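Long-range contacts in NDP-rhamnosyltransferase (PDB 3UYL), which belongs to the GT-B class of glycosyltransferases, built from two Rossmann-like domains, and binds thymidine-5'-diphosphate: residues Val257-Arg262 with Ile274-Pro279; Val221-Gly226 with Val251-Ala256. All blocks are in the same frame, centred on the assembly; numbering follows the deposited sequence.

Interaction 1 (Val257-Arg262 with Ile274-Pro279); sequences VPPEHR and IAESVP. With TYD (thymidine-5'-diphosphate), chain C.
Val257 and Glu276 pair at the carboxy-terminal ends of two neighbouring parallel strands, 251-257 and the sheet-edge strand 272-276, in a beta-alpha-beta unit of the C-terminal Rossmann-like domain. Backbone polar contacts come first. Ser277 N donates to Val257 O at 3.3 Å, an almost straight but long bond. Glu276 CA sends a C-H toward the same oxygen, so Val257 O serves both residues where the strands part.

The apolar contact is a single pair: Ile274 CG2 meets Val257 CG2 at 3.8 Å; beta-branched residues suit both strands, since each offers a methyl close to the backbone.

Van der Waals packing of polar-ended side chains continues from there. Arg262, at the end of the short, weakly bonded helical turn 259-262, lays its guanidinium across Ile274, whose CD1 lies over one face of that flat group. The extended Glu276 side chain, CG anti to the backbone N (chi1 -163°), runs past Pro259 until OE1 comes 3.2 Å from Pro259 CG. Proline is apt at the start of this turn, where no N-H is needed for helix bonding.

Charge adds a looser term: Arg262 NE and Glu276 OE2 stand 4.0 Å apart, too far for a salt bridge, the guanidinium and carboxylate planes turned 51° from each other.

Thymidine-5'-diphosphate meets both segments through its base. The thymine methyl, C5M, lies 3.7 Å from Pro258 CD, a ring carbon that gives it an apolar neighbour. On the polar side, thymine N3 donates a nearly straight hydrogen bond of 2.7 Å to Val278 O.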
ATOM      1  N   VAL A 257     -15.681 -10.349 -10.746  1.00 20.53           N
ATOM      2  CA  VAL A 257     -15.583  -9.734 -12.092  1.00 21.30           C
ATOM      3  C   VAL A 257     -15.188  -8.318 -11.894  1.00 20.62           C
ATOM      4  O   VAL A 257     -15.614  -7.711 -10.905  1.00 22.08           O
ATOM      5  CB  VAL A 257     -16.922  -9.702 -12.882  1.00 23.77           C
ATOM      6  CG1 VAL A 257     -17.126 -11.016 -13.603  1.00 21.18           C
ATOM      7  CG2 VAL A 257     -18.092  -9.259 -11.977  1.00 21.33           C
ATOM      8  N   PRO A 258     -14.313  -7.790 -12.765  1.00 21.63           N
ATOM      9  CA  PRO A 258     -14.187  -6.332 -12.636  1.00 23.70           C
ATOM     10  C   PRO A 258     -15.391  -5.579 -13.319  1.00 23.93           C
ATOM     11  O   PRO A 258     -16.062  -6.141 -14.234  1.00 20.44           O
ATOM     12  CB  PRO A 258     -12.888  -6.028 -13.371  1.00 24.11           C
ATOM     13  CG  PRO A 258     -12.789  -7.112 -14.408  1.00 23.89           C
ATOM     14  CD  PRO A 258     -13.598  -8.310 -13.945  1.00 21.33           C
ATOM     15  N   PRO A 259     -15.619  -4.316 -12.894  1.00 25.92           N
ATOM     16  CA  PRO A 259     -16.696  -3.465 -13.414  1.00 28.11           C
ATOM     17  C   PRO A 259     -16.841  -3.546 -14.948  1.00 28.85           C
ATOM     18  O   PRO A 259     -17.909  -3.914 -15.424  1.00 30.09           O
ATOM     19  CB  PRO A 259     -16.302  -2.046 -12.916  1.00 31.35           C
ATOM     20  CG  PRO A 259     -15.412  -2.285 -11.713  1.00 29.04           C
ATOM     21  CD  PRO A 259     -14.681  -3.561 -12.028  1.00 27.61           C
ATOM     22  N   GLU A 260     -15.784  -3.324 -15.718  1.00 30.09           N
ATOM     23  CA  GLU A 260     -15.973  -3.401 -17.192  1.00 34.59           C
ATOM     24  C   GLU A 260     -16.402  -4.770 -17.720  1.00 32.80           C
ATOM     25  O   GLU A 260     -16.721  -4.881 -18.893  1.00 35.54           O
ATOM     26  CB  GLU A 260     -14.766  -2.941 -18.004  1.00 39.40           C
ATOM     27  CG  GLU A 260     -13.750  -2.132 -17.252  1.00 42.76           C
ATOM     28  CD  GLU A 260     -12.880  -3.029 -16.389  1.00 47.14           C
ATOM     29  OE1 GLU A 260     -12.826  -2.804 -15.161  1.00 35.70           O
ATOM     30  OE2 GLU A 260     -12.257  -3.964 -16.953  1.00 50.60           O
ATOM     31  N   HIS A 261     -16.431  -5.799 -16.874  1.00 30.70           N
ATOM     32  CA  HIS A 261     -16.918  -7.096 -17.356  1.00 30.46           C
ATOM     33  C   HIS A 261     -18.303  -7.543 -16.908  1.00 27.87           C
ATOM     34  O   HIS A 261     -18.840  -8.493 -17.455  1.00 27.37           O
ATOM     35  CB  HIS A 261     -15.837  -8.161 -17.272  1.00 27.41           C
ATOM     36  CG  HIS A 261     -14.613  -7.831 -18.131  1.00 33.20           C
ATOM     37  ND1 HIS A 261     -14.681  -7.694 -19.485  1.00 32.11           N
ATOM     38  CD2 HIS A 261     -13.259  -7.642 -17.795  1.00 34.75           C
ATOM     39  CE1 HIS A 261     -13.446  -7.406 -19.986  1.00 33.34           C
ATOM     40  NE2 HIS A 261     -12.578  -7.363 -18.959  1.00 33.28           N
ATOM     41  N   ARG A 262     -18.924  -6.793 -15.999  1.00 28.33           N
ATOM     42  CA  ARG A 262     -20.145  -7.189 -15.339  1.00 29.14           C
ATOM     43  C   ARG A 262     -21.346  -7.189 -16.284  1.00 29.72           C
ATOM     44  O   ARG A 262     -22.295  -7.979 -16.119  1.00 25.50           O
ATOM     45  CB  ARG A 262     -20.419  -6.257 -14.162  1.00 34.33           C
ATOM     46  CG  ARG A 262     -21.192  -6.964 -13.057  1.00 40.33           C
ATOM     47  CD  ARG A 262     -21.906  -6.040 -12.080  1.00 48.43           C
ATOM     48  NE  ARG A 262     -23.091  -6.714 -11.548  1.00 52.23           N
ATOM     49  CZ  ARG A 262     -24.209  -6.900 -12.248  1.00 55.22           C
ATOM     50  NH1 ARG A 262     -24.322  -6.424 -13.487  1.00 66.35           N
ATOM     51  NH2 ARG A 262     -25.217  -7.565 -11.725  1.00 51.15           N
ATOM     52  N   ILE A 274     -22.693 -11.944  -7.595  1.00 27.28           N
ATOM     53  CA  ILE A 274     -21.643 -11.119  -8.212  1.00 26.53           C
ATOM     54  C   ILE A 274     -20.853 -10.422  -7.106  1.00 26.74           C
ATOM     55  O   ILE A 274     -21.439  -9.792  -6.206  1.00 28.63           O
ATOM     56  CB  ILE A 274     -22.211 -10.121  -9.252  1.00 29.33           C
ATOM     57  CG1 ILE A 274     -22.728 -10.890 -10.489  1.00 32.25           C
ATOM     58  CG2 ILE A 274     -21.141  -9.157  -9.728  1.00 26.69           C
ATOM     59  CD1 ILE A 274     -23.685 -10.118 -11.384  1.00 34.54           C
ATOM     60  N   ALA A 275     -19.537 -10.606  -7.109  1.00 23.17           N
ATOM     61  CA  ALA A 275     -18.695  -9.877  -6.157  1.00 23.45           C
ATOM     62  C   ALA A 275     -17.814  -8.947  -6.985  1.00 26.38           C
ATOM     63  O   ALA A 275     -16.757  -9.360  -7.537  1.00 28.00           O
ATOM     64  CB  ALA A 275     -17.856 -10.836  -5.314  1.00 18.38           C
ATOM     65  N   GLU A 276     -18.194  -7.688  -7.092  1.00 27.40           N
ATOM     66  CA  GLU A 276     -17.410  -6.853  -8.003  1.00 29.56           C
ATOM     67  C   GLU A 276     -16.144  -6.268  -7.342  1.00 27.34           C
ATOM     68  O   GLU A 276     -16.246  -5.660  -6.334  1.00 25.67           O
ATOM     69  CB  GLU A 276     -18.275  -5.756  -8.558  1.00 34.89           C
ATOM     70  CG  GLU A 276     -17.668  -5.132  -9.782  1.00 35.51           C
ATOM     71  CD  GLU A 276     -18.629  -4.180 -10.383  1.00 44.08           C
ATOM     72  OE1 GLU A 276     -18.265  -2.995 -10.479  1.00 48.36           O
ATOM     73  OE2 GLU A 276     -19.751  -4.624 -10.714  1.00 50.24           O
ATOM     74  N   SER A 277     -14.978  -6.435  -7.962  1.00 29.30           N
ATOM     75  CA  SER A 277     -13.661  -6.130  -7.330  1.00 29.66           C
ATOM     76  C   SER A 277     -13.651  -6.269  -5.781  1.00 28.16           C
ATOM     77  O   SER A 277     -13.386  -5.298  -5.055  1.00 26.72           O
ATOM     78  CB  SER A 277     -13.114  -4.741  -7.732  1.00 30.02           C
ATOM     79  OG  SER A 277     -13.816  -4.153  -8.814  1.00 31.12           O
ATOM     80  N   VAL A 278     -13.971  -7.458  -5.275  1.00 22.62           N
ATOM     81  CA  VAL A 278     -13.796  -7.738  -3.878  1.00 19.32           C
ATOM     82  C   VAL A 278     -12.534  -8.559  -3.855  1.00 18.98           C
ATOM     83  O   VAL A 278     -12.472  -9.553  -4.558  1.00 19.97           O
ATOM     84  CB  VAL A 278     -15.018  -8.518  -3.291  1.00 19.86           C
ATOM     85  CG1 VAL A 278     -14.783  -8.890  -1.808  1.00 18.35           C
ATOM     86  CG2 VAL A 278     -16.303  -7.683  -3.481  1.00 21.33           C
ATOM     87  N   PRO A 279     -11.472  -8.102  -3.149  1.00 17.47           N
ATOM     88  CA  PRO A 279     -10.223  -8.853  -2.940  1.00 17.45           C
ATOM     89  C   PRO A 279     -10.530 -10.301  -2.539  1.00 17.14           C
ATOM     90  O   PRO A 279     -11.172 -10.513  -1.502  1.00 16.54           O
ATOM     91  CB  PRO A 279      -9.591  -8.106  -1.769  1.00 16.79           C
ATOM     92  CG  PRO A 279      -9.929  -6.673  -2.068  1.00 17.30           C
ATOM     93  CD  PRO A 279     -11.377  -6.742  -2.561  1.00 17.57           C
TER
HETATM   94  PA  TYD C 401      -4.642 -12.821 -12.063  1.00 37.20           P
HETATM   95  O1A TYD C 401      -3.173 -13.082 -11.880  1.00 33.79           O
HETATM   96  O2A TYD C 401      -5.653 -13.867 -11.575  1.00 32.47           O
HETATM   97  O3A TYD C 401      -4.807 -12.623 -13.688  1.00 50.12           O
HETATM   98  PB  TYD C 401      -5.917 -11.738 -14.491  1.00 64.33           P
HETATM   99  O1B TYD C 401      -5.900 -10.314 -13.947  1.00 57.79           O
HETATM  100  O2B TYD C 401      -5.668 -11.666 -15.984  1.00 54.52           O
HETATM  101  O3B TYD C 401      -7.043 -12.715 -14.133  1.00 66.23           O
HETATM  102  O5' TYD C 401      -4.882 -11.347 -11.361  1.00 32.20           O
HETATM  103  C5' TYD C 401      -6.146 -10.735 -10.957  1.00 26.63           C
HETATM  104  C4' TYD C 401      -5.978 -10.078  -9.574  1.00 23.34           C
HETATM  105  O4' TYD C 401      -7.191  -9.374  -9.266  1.00 22.22           O
HETATM  106  C3' TYD C 401      -5.787 -11.131  -8.462  1.00 22.16           C
HETATM  107  O3' TYD C 401      -5.027 -10.680  -7.350  1.00 21.92           O
HETATM  108  C2' TYD C 401      -7.154 -11.282  -7.858  1.00 21.21           C
HETATM  109  C1' TYD C 401      -7.739  -9.893  -8.066  1.00 22.15           C
HETATM  110  N1  TYD C 401      -9.179  -9.748  -8.174  1.00 23.54           N
HETATM  111  C2  TYD C 401      -9.957  -9.744  -6.987  1.00 21.22           C
HETATM  112  O2  TYD C 401      -9.410  -9.926  -5.890  1.00 20.68           O
HETATM  113  N3  TYD C 401     -11.281  -9.580  -7.031  1.00 21.37           N
HETATM  114  C4  TYD C 401     -11.869  -9.388  -8.234  1.00 22.74           C
HETATM  115  O4  TYD C 401     -13.080  -9.233  -8.278  1.00 22.28           O
HETATM  116  C5  TYD C 401     -11.081  -9.372  -9.502  1.00 23.35           C
HETATM  117  C5M TYD C 401     -11.746  -9.151 -10.831  1.00 23.10           C
HETATM  118  C6  TYD C 401      -9.727  -9.559  -9.403  1.00 23.83           C

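Interaction 2 (Val221-Gly226 with Val251-Ala256); sequences VCICMG and VEAVIA. With TYD (thymidine-5'-diphosphate), chain C.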
ATOM      1  N   VAL A 221     -18.449 -22.031  -4.764  1.00 14.69           N
ATOM      2  CA  VAL A 221     -17.444 -22.086  -5.876  1.00 14.41           C
ATOM      3  C   VAL A 221     -17.259 -20.624  -6.366  1.00 16.00           C
ATOM      4  O   VAL A 221     -18.223 -19.890  -6.716  1.00 14.77           O
ATOM      5  CB  VAL A 221     -17.889 -23.024  -6.983  1.00 16.85           C
ATOM      6  CG1 VAL A 221     -16.909 -23.071  -8.166  1.00 18.77           C
ATOM      7  CG2 VAL A 221     -18.035 -24.455  -6.447  1.00 17.18           C
ATOM      8  N   CYS A 222     -16.015 -20.165  -6.249  1.00 15.47           N
ATOM      9  CA  CYS A 222     -15.626 -18.900  -6.805  1.00 14.69           C
ATOM     10  C   CYS A 222     -15.160 -19.026  -8.284  1.00 14.08           C
ATOM     11  O   CYS A 222     -14.276 -19.837  -8.620  1.00 13.41           O
ATOM     12  CB  CYS A 222     -14.502 -18.278  -5.934  1.00 14.82           C
ATOM     13  SG  CYS A 222     -13.945 -16.655  -6.551  1.00 19.13           S
ATOM     14  N   ILE A 223     -15.681 -18.121  -9.120  1.00 12.71           N
ATOM     15  CA  ILE A 223     -15.249 -17.952 -10.496  1.00 13.35           C
ATOM     16  C   ILE A 223     -14.562 -16.614 -10.540  1.00 14.10           C
ATOM     17  O   ILE A 223     -15.150 -15.635 -10.205  1.00 13.15           O
ATOM     18  CB  ILE A 223     -16.474 -17.942 -11.491  1.00 12.80           C
ATOM     19  CG1 ILE A 223     -17.203 -19.293 -11.439  1.00 14.11           C
ATOM     20  CG2 ILE A 223     -15.977 -17.695 -12.890  1.00 11.42           C
ATOM     21  CD1 ILE A 223     -18.572 -19.238 -12.156  1.00 14.06           C
ATOM     22  N   CYS A 224     -13.301 -16.582 -10.925  1.00 15.66           N
ATOM     23  CA  CYS A 224     -12.585 -15.328 -11.124  1.00 20.52           C
ATOM     24  C   CYS A 224     -11.654 -15.532 -12.324  1.00 20.71           C
ATOM     25  O   CYS A 224     -10.742 -16.335 -12.289  1.00 19.10           O
ATOM     26  CB  CYS A 224     -11.747 -14.981  -9.866  1.00 21.49           C
ATOM     27  SG  CYS A 224     -10.868 -13.408 -10.082  1.00 27.03           S
ATOM     28  N   MET A 225     -11.963 -14.870 -13.412  1.00 24.64           N
ATOM     29  CA  MET A 225     -11.054 -14.738 -14.506  1.00 28.44           C
ATOM     30  C   MET A 225     -10.649 -13.281 -14.397  1.00 34.44           C
ATOM     31  O   MET A 225     -11.510 -12.410 -14.120  1.00 38.09           O
ATOM     32  CB  MET A 225     -11.770 -15.017 -15.810  1.00 27.07           C
ATOM     33  CG  MET A 225     -11.425 -16.409 -16.315  1.00 37.93           C
ATOM     34  SD  MET A 225     -12.909 -17.254 -15.982  1.00 47.86           S
ATOM     35  CE  MET A 225     -12.464 -18.965 -15.740  1.00 32.15           C
ATOM     36  N   GLY A 226      -9.392 -12.964 -14.613  1.00 31.02           N
ATOM     37  CA  GLY A 226      -9.064 -11.525 -14.509  1.00 38.44           C
ATOM     38  C   GLY A 226      -9.410 -10.624 -15.713  1.00 38.13           C
ATOM     39  O   GLY A 226      -9.794 -11.114 -16.808  1.00 29.98           O
ATOM     40  N   VAL A 251     -24.563 -26.123  -5.640  1.00 21.46           N
ATOM     41  CA  VAL A 251     -23.536 -25.075  -5.824  1.00 19.13           C
ATOM     42  C   VAL A 251     -24.081 -23.643  -5.711  1.00 17.63           C
ATOM     43  O   VAL A 251     -25.141 -23.265  -6.319  1.00 17.92           O
ATOM     44  CB  VAL A 251     -22.810 -25.200  -7.204  1.00 18.11           C
ATOM     45  CG1 VAL A 251     -21.968 -23.968  -7.473  1.00 15.27           C
ATOM     46  CG2 VAL A 251     -21.957 -26.432  -7.242  1.00 18.46           C
ATOM     47  N   GLU A 252     -23.338 -22.859  -4.939  1.00 18.75           N
ATOM     48  CA  GLU A 252     -23.434 -21.405  -4.912  1.00 21.39           C
ATOM     49  C   GLU A 252     -22.221 -20.802  -5.633  1.00 19.15           C
ATOM     50  O   GLU A 252     -21.077 -21.022  -5.226  1.00 17.44           O
ATOM     51  CB  GLU A 252     -23.431 -20.985  -3.465  1.00 23.29           C
ATOM     52  CG  GLU A 252     -23.467 -19.497  -3.211  1.00 35.16           C
ATOM     53  CD  GLU A 252     -23.374 -19.200  -1.726  1.00 40.67           C
ATOM     54  OE1 GLU A 252     -24.265 -19.674  -0.946  1.00 43.76           O
ATOM     55  OE2 GLU A 252     -22.413 -18.507  -1.354  1.00 40.70           O
ATOM     56  N   ALA A 253     -22.455 -20.061  -6.708  1.00 18.52           N
ATOM     57  CA  ALA A 253     -21.320 -19.465  -7.470  1.00 20.12           C
ATOM     58  C   ALA A 253     -21.042 -18.024  -7.070  1.00 20.79           C
ATOM     59  O   ALA A 253     -21.979 -17.184  -7.163  1.00 25.31           O
ATOM     60  CB  ALA A 253     -21.626 -19.539  -8.956  1.00 20.55           C
ATOM     61  N   VAL A 254     -19.822 -17.717  -6.597  1.00 18.30           N
ATOM     62  CA  VAL A 254     -19.448 -16.362  -6.287  1.00 18.24           C
ATOM     63  C   VAL A 254     -18.608 -15.871  -7.489  1.00 18.64           C
ATOM     64  O   VAL A 254     -17.541 -16.364  -7.732  1.00 16.96           O
ATOM     65  CB  VAL A 254     -18.665 -16.267  -4.954  1.00 18.84           C
ATOM     66  CG1 VAL A 254     -18.293 -14.829  -4.644  1.00 17.85           C
ATOM     67  CG2 VAL A 254     -19.531 -16.800  -3.821  1.00 19.06           C
ATOM     68  N   ILE A 255     -19.131 -14.952  -8.291  1.00 17.10           N
ATOM     69  CA  ILE A 255     -18.433 -14.564  -9.540  1.00 15.16           C
ATOM     70  C   ILE A 255     -17.694 -13.265  -9.294  1.00 16.86           C
ATOM     71  O   ILE A 255     -18.317 -12.232  -9.095  1.00 16.97           O
ATOM     72  CB  ILE A 255     -19.445 -14.460 -10.732  1.00 14.45           C
ATOM     73  CG1 ILE A 255     -20.284 -15.765 -10.835  1.00 15.29           C
ATOM     74  CG2 ILE A 255     -18.756 -14.180 -12.051  1.00 14.40           C
ATOM     75  CD1 ILE A 255     -21.661 -15.522 -11.453  1.00 15.45           C
ATOM     76  N   ALA A 256     -16.346 -13.312  -9.282  1.00 17.13           N
ATOM     77  CA  ALA A 256     -15.512 -12.100  -9.063  1.00 17.20           C
ATOM     78  C   ALA A 256     -15.183 -11.540 -10.445  1.00 18.86           C
ATOM     79  O   ALA A 256     -14.549 -12.217 -11.250  1.00 21.33           O
ATOM     80  CB  ALA A 256     -14.244 -12.443  -8.252  1.00 15.60           C
TER
HETATM   81  PA  TYD C 401      -4.642 -12.821 -12.063  1.00 37.20           P
HETATM   82  O1A TYD C 401      -3.173 -13.082 -11.880  1.00 33.79           O
HETATM   83  O2A TYD C 401      -5.653 -13.867 -11.575  1.00 32.47           O
HETATM   84  O3A TYD C 401      -4.807 -12.623 -13.688  1.00 50.12           O
HETATM   85  PB  TYD C 401      -5.917 -11.738 -14.491  1.00 64.33           P
HETATM   86  O1B TYD C 401      -5.900 -10.314 -13.947  1.00 57.79           O
HETATM   87  O2B TYD C 401      -5.668 -11.666 -15.984  1.00 54.52           O
HETATM   88  O3B TYD C 401      -7.043 -12.715 -14.133  1.00 66.23           O
HETATM   89  O5' TYD C 401      -4.882 -11.347 -11.361  1.00 32.20           O
HETATM   90  C5' TYD C 401      -6.146 -10.735 -10.957  1.00 26.63           C
HETATM   91  C4' TYD C 401      -5.978 -10.078  -9.574  1.00 23.34           C
HETATM   92  O4' TYD C 401      -7.191  -9.374  -9.266  1.00 22.22           O
HETATM   93  C3' TYD C 401      -5.787 -11.131  -8.462  1.00 22.16           C
HETATM   94  O3' TYD C 401      -5.027 -10.680  -7.350  1.00 21.92           O
HETATM   95  C2' TYD C 401      -7.154 -11.282  -7.858  1.00 21.21           C
HETATM   96  C1' TYD C 401      -7.739  -9.893  -8.066  1.00 22.15           C
HETATM   97  N1  TYD C 401      -9.179  -9.748  -8.174  1.00 23.54           N
HETATM   98  C2  TYD C 401      -9.957  -9.744  -6.987  1.00 21.22           C
HETATM   99  O2  TYD C 401      -9.410  -9.926  -5.890  1.00 20.68           O
HETATM  100  N3  TYD C 401     -11.281  -9.580  -7.031  1.00 21.37           N
HETATM  101  C4  TYD C 401     -11.869  -9.388  -8.234  1.00 22.74           C
HETATM  102  O4  TYD C 401     -13.080  -9.233  -8.278  1.00 22.28           O
HETATM  103  C5  TYD C 401     -11.081  -9.372  -9.502  1.00 23.35           C
HETATM  104  C5M TYD C 401     -11.746  -9.151 -10.831  1.00 23.10           C
HETATM  105  C6  TYD C 401      -9.727  -9.559  -9.403  1.00 23.83           C
HETATM  106  O   HOH W   1     -13.970 -13.163 -13.546  1.00 28.03           O
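Val251 opens its strand by setting CG1 against Val221 CG2, 4.1 Å away, the two branched side chains slanting across each other. Next, Glu252 contributes its backbone: Glu252 O receives Val221 N at 2.9 Å in a straight bond. Its carboxylate belongs elsewhere, making salt bridges with Arg220 and Arg273, which suits a charged residue at a partly exposed position.

Ala253 pairs with Val221 and directs its CA hydrogen at Val221 O. Its small methyl fits against Thr246 of helix 236-247. Val254 N then donates to Val221 O at 2.7 Å, and Val254 O accepts Ile223 N in return. This alternation marks two parallel strands, 219-224 and 251-257, inside the six-stranded sheet of the C-terminal Rossmann-like domain; helices 227-233 and 236-247 carry the chain from one to the other. Val254 faces Trp211 and Ala275, on the same side of the sheet as Cys222.

Ile255 lies side by side with Ile223 on the other side, Ile223 CD1 reaching Ile255 CG1 at 4.1 Å. Both isoleucines pack on Val242 of helix 236-247, where bulky branched chains suit the buried sheet-helix interface.

Ala256 N donates to Ile223 O at 2.8 Å. Beyond this the strands diverge, and a water accepts from Met225 N while donating to Ala256 O. The compact Ala256 side chain lets the nucleotide base approach, its CB lying 3.4 Å from O4 of thymidine-5'-diphosphate.

Interaction 2 comes first along the chain and closes before interaction 1 opens; their centres lie 10 Å apart. Strand 251-257 is common to both: it adjoins strand 219-224 in interaction 2 and the edge strand 272-276 in interaction 1, giving three consecutive strands of the C-terminal domain's parallel sheet. A probable hydrogen bond from Ala275 N to Ile255 O, 2.8 Å long, stitches the two contacts together, and Ala275 CB packs on Val254 CG1. Both contacts reach thymidine-5'-diphosphate at the carboxy-terminal ends of these strands, where parallel alpha/beta sheets commonly bind ligands, consistent with the sheet holding in place the segments that meet the nucleotide.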